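Local coordinates for putative carboxynorspermidine decarboxylase protein (Sinorhizobium meliloti, PDB 3MT1) that probably decarboxylates carboxynorspermidine and carboxyspermidine to norspermidine and spermidine with pyridoxal 5'-phosphate as cofactor, working as a homodimer, at residues 32-37 with 68-73; 61-66 with 72-77; 84-89 with 94-99. One frame throughout, in Å; residues are numbered along the deposited sequence.

Contact 1: residues 32-37 with 68-73; sequences ALLALK and ERFGKE
L34 lays its CD2 methyl against the ring of F70, and the two side chains cross obliquely with L34 CD2 4.1 Å from F70 CE2. This small apolar overlap belongs to the alpha/beta barrel of the fold-type III pyridoxal phosphate enzymes, and illustrates how a barrel strand can be tied to a helix that is not its immediate neighbour in the chain: L34 lies on the first barrel strand, 31-35, and F70 toward the C-terminal part of helix 60-70. In both residues CG is anti to the backbone N (chi1 174° in L34 and -164° in F70), which carries each side chain out toward the other. F45 and M48 of helix 45-49 extend the cluster around L34, while F45 also meets the F70 ring edge-to-face. L34 lies about 9 Å, side chain to side chain, from E233, a predicted substrate-binding residue.

After F70 the chain leaves the helix at G71, whose positive phi of 77° turns it toward strand 73-77. The E73 carboxylate is engaged elsewhere, in a salt bridge with K95. A second touch is made by L33, whose CD2 lies 4.2 Å from the backbone carbonyl oxygen, E73 O, and 4.4 Å from E73 CB.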
loop_
_atom_site.group_PDB
_atom_site.type_symbol
_atom_site.label_atom_id
_atom_site.label_comp_id
_atom_site.label_asym_id
_atom_site.label_seq_id
_atom_site.Cartn_x
_atom_site.Cartn_y
_atom_site.Cartn_z
ATOM N N ALA B 32 14.942 -10.936 22.893
ATOM C CA ALA B 32 14.040 -10.863 21.748
ATOM C C ALA B 32 13.465 -9.468 21.640
ATOM O O ALA B 32 12.963 -8.912 22.650
ATOM C CB ALA B 32 12.886 -11.866 21.900
ATOM N N LEU B 33 13.516 -8.925 20.419
ATOM C CA LEU B 33 12.978 -7.606 20.123
ATOM C C LEU B 33 11.893 -7.710 19.051
ATOM O O LEU B 33 12.068 -8.401 18.047
ATOM C CB LEU B 33 14.089 -6.678 19.660
ATOM C CG LEU B 33 15.404 -6.667 20.422
ATOM C CD1 LEU B 33 16.483 -5.879 19.670
ATOM C CD2 LEU B 33 15.213 -6.088 21.790
ATOM N N LEU B 34 10.765 -7.040 19.268
ATOM C CA LEU B 34 9.702 -7.037 18.262
ATOM C C LEU B 34 10.187 -6.247 17.049
ATOM O O LEU B 34 10.615 -5.116 17.207
ATOM C CB LEU B 34 8.436 -6.377 18.834
ATOM C CG LEU B 34 7.222 -6.136 17.928
ATOM C CD1 LEU B 34 6.728 -7.467 17.288
ATOM C CD2 LEU B 34 6.088 -5.441 18.677
ATOM N N ALA B 35 10.130 -6.818 15.857
ATOM C CA ALA B 35 10.451 -6.021 14.636
ATOM C C ALA B 35 9.270 -5.153 14.217
ATOM O O ALA B 35 8.259 -5.682 13.746
ATOM C CB ALA B 35 10.905 -6.905 13.482
ATOM N N LEU B 36 9.382 -3.836 14.435
ATOM C CA LEU B 36 8.266 -2.927 14.180
ATOM C C LEU B 36 7.845 -2.841 12.696
ATOM O O LEU B 36 6.720 -2.500 12.412
ATOM C CB LEU B 36 8.514 -1.568 14.791
ATOM C CG LEU B 36 8.633 -1.511 16.332
ATOM C CD1 LEU B 36 8.670 -0.064 16.844
ATOM C CD2 LEU B 36 7.460 -2.225 16.991
ATOM N N LYS B 37 8.718 -3.222 11.755
ATOM C CA LYS B 37 8.327 -3.241 10.342
ATOM C C LYS B 37 7.195 -4.243 10.060
ATOM O O LYS B 37 6.389 -4.047 9.140
ATOM C CB LYS B 37 9.519 -3.422 9.392
ATOM C CG LYS B 37 10.154 -4.773 9.421
ATOM C CD LYS B 37 11.419 -4.873 8.535
ATOM C CE LYS B 37 12.126 -6.215 8.831
ATOM N NZ LYS B 37 13.504 -6.314 8.203
ATOM N N GLU B 68 8.885 5.366 22.801
ATOM C CA GLU B 68 7.760 5.992 23.515
ATOM C C GLU B 68 6.660 5.064 23.971
ATOM O O GLU B 68 6.055 5.318 24.984
ATOM C CB GLU B 68 7.166 7.152 22.718
ATOM C CG GLU B 68 8.188 8.292 22.578
ATOM C CD GLU B 68 7.678 9.520 21.847
ATOM O OE1 GLU B 68 6.481 9.552 21.471
ATOM O OE2 GLU B 68 8.479 10.457 21.641
ATOM N N ARG B 69 6.383 3.984 23.256
ATOM C CA ARG B 69 5.217 3.173 23.616
ATOM C C ARG B 69 5.621 1.767 23.990
ATOM O O ARG B 69 4.817 1.016 24.500
ATOM C CB ARG B 69 4.223 3.039 22.437
ATOM C CG ARG B 69 3.593 4.261 21.895
ATOM C CD ARG B 69 2.771 4.958 22.903
ATOM N NE ARG B 69 2.181 6.141 22.326
ATOM C CZ ARG B 69 1.201 6.841 22.895
ATOM N NH1 ARG B 69 0.690 6.459 24.074
ATOM N NH2 ARG B 69 0.719 7.918 22.266
ATOM N N PHE B 70 6.826 1.352 23.659
ATOM C CA PHE B 70 7.184 -0.002 24.018
ATOM C C PHE B 70 8.142 -0.019 25.177
ATOM O O PHE B 70 7.968 -0.808 26.089
ATOM C CB PHE B 70 7.739 -0.788 22.832
ATOM C CG PHE B 70 7.772 -2.284 23.065
ATOM C CD1 PHE B 70 8.678 -2.852 23.960
ATOM C CD2 PHE B 70 6.891 -3.117 22.399
ATOM C CE1 PHE B 70 8.677 -4.212 24.181
ATOM C CE2 PHE B 70 6.913 -4.498 22.589
ATOM C CZ PHE B 70 7.795 -5.045 23.461
ATOM N N GLY B 71 9.139 0.870 25.153
ATOM C CA GLY B 71 10.121 0.968 26.227
ATOM C C GLY B 71 11.153 -0.136 26.156
ATOM O O GLY B 71 11.259 -0.823 25.132
ATOM N N LYS B 72 11.904 -0.309 27.244
ATOM C CA LYS B 72 12.963 -1.330 27.354
ATOM C C LYS B 72 14.083 -1.030 26.329
ATOM O O LYS B 72 14.395 0.136 26.114
ATOM C CB LYS B 72 12.404 -2.764 27.234
ATOM C CG LYS B 72 11.448 -3.223 28.390
ATOM C CD LYS B 72 11.342 -4.772 28.410
ATOM C CE LYS B 72 10.659 -5.320 29.663
ATOM N NZ LYS B 72 10.617 -6.830 29.664
ATOM N N GLU B 73 14.685 -2.039 25.716
ATOM C CA GLU B 73 15.764 -1.794 24.765
ATOM C C GLU B 73 15.228 -1.437 23.364
ATOM O O GLU B 73 14.352 -2.140 22.815
ATOM C CB GLU B 73 16.669 -3.036 24.659
ATOM C CG GLU B 73 18.136 -2.731 24.993
ATOM C CD GLU B 73 19.084 -3.890 24.751
ATOM O OE1 GLU B 73 19.156 -4.785 25.644
ATOM O OE2 GLU B 73 19.763 -3.866 23.694
#

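Contact 2: residues 61-66 with 72-77; sequences FEVRLG and KETHAY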
loop_
_atom_site.group_PDB
_atom_site.type_symbol
_atom_site.label_atom_id
_atom_site.label_comp_id
_atom_site.label_asym_id
_atom_site.label_seq_id
_atom_site.Cartn_x
_atom_site.Cartn_y
_atom_site.Cartn_z
ATOM N N PHE B 61 10.516 7.151 12.627
ATOM C CA PHE B 61 9.246 7.007 13.304
ATOM C C PHE B 61 9.149 5.694 14.074
ATOM O O PHE B 61 8.602 5.651 15.170
ATOM C CB PHE B 61 8.112 7.183 12.350
ATOM C CG PHE B 61 7.919 8.604 11.875
ATOM C CD1 PHE B 61 8.652 9.647 12.403
ATOM C CD2 PHE B 61 6.944 8.891 10.912
ATOM C CE1 PHE B 61 8.466 10.944 11.971
ATOM C CE2 PHE B 61 6.715 10.215 10.493
ATOM C CZ PHE B 61 7.485 11.247 11.025
ATOM N N GLU B 62 9.741 4.636 13.541
ATOM C CA GLU B 62 9.670 3.357 14.224
ATOM C C GLU B 62 10.463 3.334 15.533
ATOM O O GLU B 62 9.920 2.896 16.583
ATOM C CB GLU B 62 9.999 2.180 13.307
ATOM C CG GLU B 62 8.825 1.833 12.393
ATOM C CD GLU B 62 9.013 0.551 11.484
ATOM O OE1 GLU B 62 10.145 0.016 11.319
ATOM O OE2 GLU B 62 7.970 0.087 10.934
ATOM N N VAL B 63 11.699 3.837 15.495
ATOM C CA VAL B 63 12.469 3.971 16.716
ATOM C C VAL B 63 11.796 4.856 17.773
ATOM O O VAL B 63 11.777 4.512 18.951
ATOM C CB VAL B 63 13.943 4.395 16.483
ATOM C CG1 VAL B 63 14.101 5.936 16.303
ATOM C CG2 VAL B 63 14.791 3.922 17.667
ATOM N N ARG B 64 11.212 5.965 17.361
ATOM C CA ARG B 64 10.420 6.758 18.312
ATOM C C ARG B 64 9.214 5.960 18.876
ATOM O O ARG B 64 8.946 5.975 20.118
ATOM C CB ARG B 64 9.955 8.066 17.674
ATOM C CG ARG B 64 9.054 8.902 18.528
ATOM C CD ARG B 64 9.055 10.316 18.005
ATOM N NE ARG B 64 8.126 11.177 18.730
ATOM C CZ ARG B 64 7.811 12.414 18.364
ATOM N NH1 ARG B 64 8.320 12.930 17.258
ATOM N NH2 ARG B 64 6.945 13.119 19.076
ATOM N N LEU B 65 8.517 5.243 17.998
ATOM C CA LEU B 65 7.367 4.502 18.464
ATOM C C LEU B 65 7.806 3.477 19.500
ATOM O O LEU B 65 7.126 3.330 20.498
ATOM C CB LEU B 65 6.615 3.806 17.315
ATOM C CG LEU B 65 5.443 2.912 17.715
ATOM C CD1 LEU B 65 4.235 3.723 18.168
ATOM C CD2 LEU B 65 5.047 2.069 16.594
ATOM N N GLY B 66 8.938 2.789 19.271
ATOM C CA GLY B 66 9.405 1.722 20.154
ATOM C C GLY B 66 9.833 2.303 21.492
ATOM O O GLY B 66 9.495 1.752 22.538
ATOM N N LYS B 72 11.904 -0.309 27.244
ATOM C CA LYS B 72 12.963 -1.330 27.354
ATOM C C LYS B 72 14.083 -1.030 26.329
ATOM O O LYS B 72 14.395 0.136 26.114
ATOM C CB LYS B 72 12.404 -2.764 27.234
ATOM C CG LYS B 72 11.448 -3.223 28.390
ATOM C CD LYS B 72 11.342 -4.772 28.410
ATOM C CE LYS B 72 10.659 -5.320 29.663
ATOM N NZ LYS B 72 10.617 -6.830 29.664
ATOM N N GLU B 73 14.685 -2.039 25.716
ATOM C CA GLU B 73 15.764 -1.794 24.765
ATOM C C GLU B 73 15.228 -1.437 23.364
ATOM O O GLU B 73 14.352 -2.140 22.815
ATOM C CB GLU B 73 16.669 -3.036 24.659
ATOM C CG GLU B 73 18.136 -2.731 24.993
ATOM C CD GLU B 73 19.084 -3.890 24.751
ATOM O OE1 GLU B 73 19.156 -4.785 25.644
ATOM O OE2 GLU B 73 19.763 -3.866 23.694
ATOM N N THR B 74 15.743 -0.360 22.779
ATOM C CA THR B 74 15.388 -0.008 21.405
ATOM C C THR B 74 16.605 -0.039 20.492
ATOM O O THR B 74 17.636 0.563 20.797
ATOM C CB THR B 74 14.644 1.390 21.284
ATOM O OG1 THR B 74 15.599 2.429 21.090
ATOM C CG2 THR B 74 13.795 1.694 22.510
ATOM N N HIS B 75 16.478 -0.751 19.382
ATOM C CA HIS B 75 17.554 -0.874 18.377
ATOM C C HIS B 75 17.132 -0.150 17.133
ATOM O O HIS B 75 15.978 -0.255 16.706
ATOM C CB HIS B 75 17.843 -2.333 18.021
ATOM C CG HIS B 75 18.587 -3.079 19.081
ATOM N ND1 HIS B 75 19.376 -4.179 18.802
ATOM C CD2 HIS B 75 18.681 -2.873 20.423
ATOM C CE1 HIS B 75 19.894 -4.638 19.930
ATOM N NE2 HIS B 75 19.497 -3.855 20.926
ATOM N N ALA B 76 18.061 0.601 16.568
ATOM C CA ALA B 76 17.799 1.304 15.328
ATOM C C ALA B 76 18.617 0.719 14.194
ATOM O O ALA B 76 19.796 0.436 14.362
ATOM C CB ALA B 76 18.078 2.809 15.494
ATOM N N TYR B 77 17.986 0.523 13.049
ATOM C CA TYR B 77 18.689 0.126 11.845
ATOM C C TYR B 77 18.182 0.961 10.688
ATOM O O TYR B 77 17.030 1.416 10.690
ATOM C CB TYR B 77 18.447 -1.345 11.529
ATOM C CG TYR B 77 19.006 -1.764 10.176
ATOM C CD1 TYR B 77 20.382 -1.787 9.939
ATOM C CD2 TYR B 77 18.147 -2.123 9.123
ATOM C CE1 TYR B 77 20.898 -2.168 8.710
ATOM C CE2 TYR B 77 18.646 -2.493 7.884
ATOM C CZ TYR B 77 20.028 -2.518 7.676
ATOM O OH TYR B 77 20.522 -2.903 6.429
#
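With CG1 of V63 set between its backbone N and carbonyl carbon (chi1 83°), CG2 falls anti to the N and is delivered onto strand 73-77. T74 answers with CG2 anti to its own carbonyl carbon, and the two side chains cross at about a right angle. This is the helix-to-strand half of a beta-alpha-beta unit, an instance of how barrel helices seat apolar groups on the following strand. The 61-66 part of helix 60-70 runs antiparallel to strand 73-77, with the axes 8.4 Å apart at closest approach.

One methyl does most of the work: V63 CG2 sits 3.8 Å from T74 OG1 and 4.1 Å from A76 CB. The T74 hydroxyl has its polar partner in the backbone carbonyl of H92, so a buried oxygen is satisfied amid apolar packing. One turn further along the helix, G66 presents bare backbone, and T74 CG2 comes within 4.1 Å of G66 C.

H75, between T74 and A76, has its CB directed away from the helix. K95 engages E73 OE2 in a salt bridge, and H75 NE2 donates to the same E73 OE2 over 2.8 Å, nearly straight at 163°. The acceptor lies in the imidazole plane, while the donor meets OE2 on its anti side, 32° out of the carboxylate plane.

Contact 3: residues 84-89 with 94-99; sequences NEIDEV and DKIIFN
The flat ring of F98 has I86 CD1 beyond its rim, 4.7 Å from F98 CE1 and not far from the level of the ring, while I96 CD1 stands well to one side of the ring plane. Q103, L104 and F107 of helix 101-107 also pack on the ring, and F107 reaches I86 as well. The contact proper is aliphatic. I86 CD1 meets I96 CD1 at 3.7 Å, methyl against methyl, with the side chains crossing at about a right angle.

The torsions explain the encounter. In I96, CG1 is anti to the backbone N and the chain stays extended through chi2 (171°), carrying CD1 straight out toward the helix. I86 also starts anti but then bends at chi2 (52°), bringing its own terminal methyl round to the strand. V89, one turn on, adds a looser touch, its CG1 4.4 Å from the same I96 CD1.

These residues join helix 83-92 to strand 95-98, the second half of a beta-alpha-beta unit that begins with strand 73-77; they exemplify how, in the alpha/beta barrel, such helices sheathe the parallel strands. V89 also rests on A76 of strand 73-77 and on L60, so it sits over two neighbouring strands and beside the preceding helix. Y81 touches both isoleucines. Within the helix, V89 N is bonded to E85 O at 2.9 Å.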
loop_
_atom_site.group_PDB
_atom_site.type_symbol
_atom_site.label_atom_id
_atom_site.label_comp_id
_atom_site.label_asym_id
_atom_site.label_seq_id
_atom_site.Cartn_x
_atom_site.Cartn_y
_atom_site.Cartn_z
ATOM N N ASN B 84 19.546 14.991 8.817
ATOM C CA ASN B 84 18.512 15.720 9.525
ATOM C C ASN B 84 17.723 14.818 10.491
ATOM O O ASN B 84 16.799 15.297 11.147
ATOM C CB ASN B 84 17.551 16.381 8.509
ATOM C CG ASN B 84 16.658 15.351 7.771
ATOM O OD1 ASN B 84 17.061 14.195 7.523
ATOM N ND2 ASN B 84 15.440 15.768 7.434
ATOM N N GLU B 85 18.064 13.527 10.559
ATOM C CA GLU B 85 17.370 12.579 11.441
ATOM C C GLU B 85 18.268 11.893 12.475
ATOM O O GLU B 85 17.847 11.645 13.605
ATOM C CB GLU B 85 16.641 11.501 10.624
ATOM C CG GLU B 85 15.463 12.026 9.787
ATOM C CD GLU B 85 14.618 10.910 9.176
ATOM O OE1 GLU B 85 14.997 9.715 9.356
ATOM O OE2 GLU B 85 13.576 11.216 8.520
ATOM N N ILE B 86 19.490 11.570 12.059
ATOM C CA ILE B 86 20.456 10.822 12.869
ATOM C C ILE B 86 20.474 11.172 14.352
ATOM O O ILE B 86 20.521 10.272 15.206
ATOM C CB ILE B 86 21.915 10.945 12.299
ATOM C CG1 ILE B 86 22.867 9.906 12.912
ATOM C CG2 ILE B 86 22.494 12.349 12.508
ATOM C CD1 ILE B 86 22.401 8.476 12.865
ATOM N N ASP B 87 20.448 12.464 14.658
ATOM C CA ASP B 87 20.584 12.896 16.021
ATOM C C ASP B 87 19.360 12.487 16.804
ATOM O O ASP B 87 19.474 12.079 17.956
ATOM C CB ASP B 87 20.844 14.406 16.113
ATOM C CG ASP B 87 22.378 14.755 16.197
ATOM O OD1 ASP B 87 23.077 14.204 17.109
ATOM O OD2 ASP B 87 22.879 15.595 15.380
ATOM N N GLU B 88 18.189 12.559 16.184
ATOM C CA GLU B 88 17.002 12.157 16.866
ATOM C C GLU B 88 16.983 10.641 16.972
ATOM O O GLU B 88 16.537 10.076 17.977
ATOM C CB GLU B 88 15.755 12.668 16.176
ATOM C CG GLU B 88 14.572 12.673 17.126
ATOM C CD GLU B 88 13.250 13.063 16.466
ATOM O OE1 GLU B 88 13.256 14.012 15.611
ATOM O OE2 GLU B 88 12.207 12.423 16.819
ATOM N N VAL B 89 17.492 9.966 15.955
ATOM C CA VAL B 89 17.513 8.533 16.049
ATOM C C VAL B 89 18.351 8.164 17.276
ATOM O O VAL B 89 17.866 7.447 18.177
ATOM C CB VAL B 89 18.006 7.875 14.767
ATOM C CG1 VAL B 89 18.041 6.388 14.925
ATOM C CG2 VAL B 89 17.096 8.218 13.606
ATOM N N ASP B 94 19.178 2.617 22.014
ATOM C CA ASP B 94 20.263 2.101 22.856
ATOM C C ASP B 94 21.373 1.489 22.030
ATOM O O ASP B 94 22.533 1.505 22.403
ATOM C CB ASP B 94 19.709 1.047 23.795
ATOM C CG ASP B 94 18.751 1.636 24.791
ATOM O OD1 ASP B 94 19.144 2.617 25.455
ATOM O OD2 ASP B 94 17.608 1.144 24.900
ATOM N N LYS B 95 20.999 0.935 20.896
ATOM C CA LYS B 95 21.944 0.430 19.950
ATOM C C LYS B 95 21.552 0.996 18.603
ATOM O O LYS B 95 20.356 1.271 18.336
ATOM C CB LYS B 95 21.952 -1.101 19.979
ATOM C CG LYS B 95 22.557 -1.614 21.295
ATOM C CD LYS B 95 22.802 -3.108 21.305
ATOM C CE LYS B 95 23.290 -3.645 22.656
ATOM N NZ LYS B 95 22.237 -3.452 23.708
ATOM N N ILE B 96 22.567 1.222 17.770
ATOM C CA ILE B 96 22.354 1.712 16.413
ATOM C C ILE B 96 23.184 0.833 15.511
ATOM O O ILE B 96 24.284 0.432 15.876
ATOM C CB ILE B 96 22.718 3.216 16.260
ATOM C CG1 ILE B 96 22.213 3.747 14.905
ATOM C CG2 ILE B 96 24.193 3.450 16.426
ATOM C CD1 ILE B 96 22.318 5.260 14.756
ATOM N N ILE B 97 22.631 0.493 14.359
ATOM C CA ILE B 97 23.294 -0.377 13.421
ATOM C C ILE B 97 23.369 0.277 12.060
ATOM O O ILE B 97 22.415 0.936 11.598
ATOM C CB ILE B 97 22.585 -1.713 13.339
ATOM C CG1 ILE B 97 22.723 -2.401 14.697
ATOM C CG2 ILE B 97 23.150 -2.584 12.200
ATOM C CD1 ILE B 97 21.427 -2.914 15.245
ATOM N N PHE B 98 24.541 0.129 11.445
ATOM C CA PHE B 98 24.800 0.740 10.159
ATOM C C PHE B 98 24.981 -0.328 9.151
ATOM O O PHE B 98 25.502 -1.411 9.460
ATOM C CB PHE B 98 26.022 1.630 10.184
ATOM C CG PHE B 98 25.988 2.657 11.265
ATOM C CD1 PHE B 98 25.338 3.865 11.065
ATOM C CD2 PHE B 98 26.602 2.411 12.502
ATOM C CE1 PHE B 98 25.300 4.822 12.075
ATOM C CE2 PHE B 98 26.574 3.347 13.498
ATOM C CZ PHE B 98 25.914 4.561 13.285
ATOM N N ASN B 99 24.545 0.004 7.937
ATOM C CA ASN B 99 24.512 -0.908 6.812
ATOM C C ASN B 99 25.884 -1.139 6.185
ATOM O O ASN B 99 26.123 -2.161 5.546
ATOM C CB ASN B 99 23.532 -0.382 5.762
ATOM C CG ASN B 99 23.123 -1.447 4.765
ATOM O OD1 ASN B 99 22.480 -2.431 5.134
ATOM N ND2 ASN B 99 23.491 -1.257 3.494
#

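Overall arrangement
All three contacts are buried parts of one barrel. Contacts 2 and 3 repeat a single theme in successive beta-alpha-beta units, a helix laid on the strand that follows it, and strands 73-77 and 95-98 are neighbours in the sheet. Contact 1 differs: it ties the first strand to the far part of the helix used in contact 2, shares K72 and E73 with that contact, and is the nearest of the three to the chain's centre. Contact 3, the farthest from that centre though still buried, rests on aliphatic methyls with the F98 ring alongside, whereas contact 1 includes an aromatic ring and contact 2 a hydroxyl. The E73 to K95 salt bridge links contacts 1 and 2 to contact 3, beside the H75 to E73 bond inside 72-77.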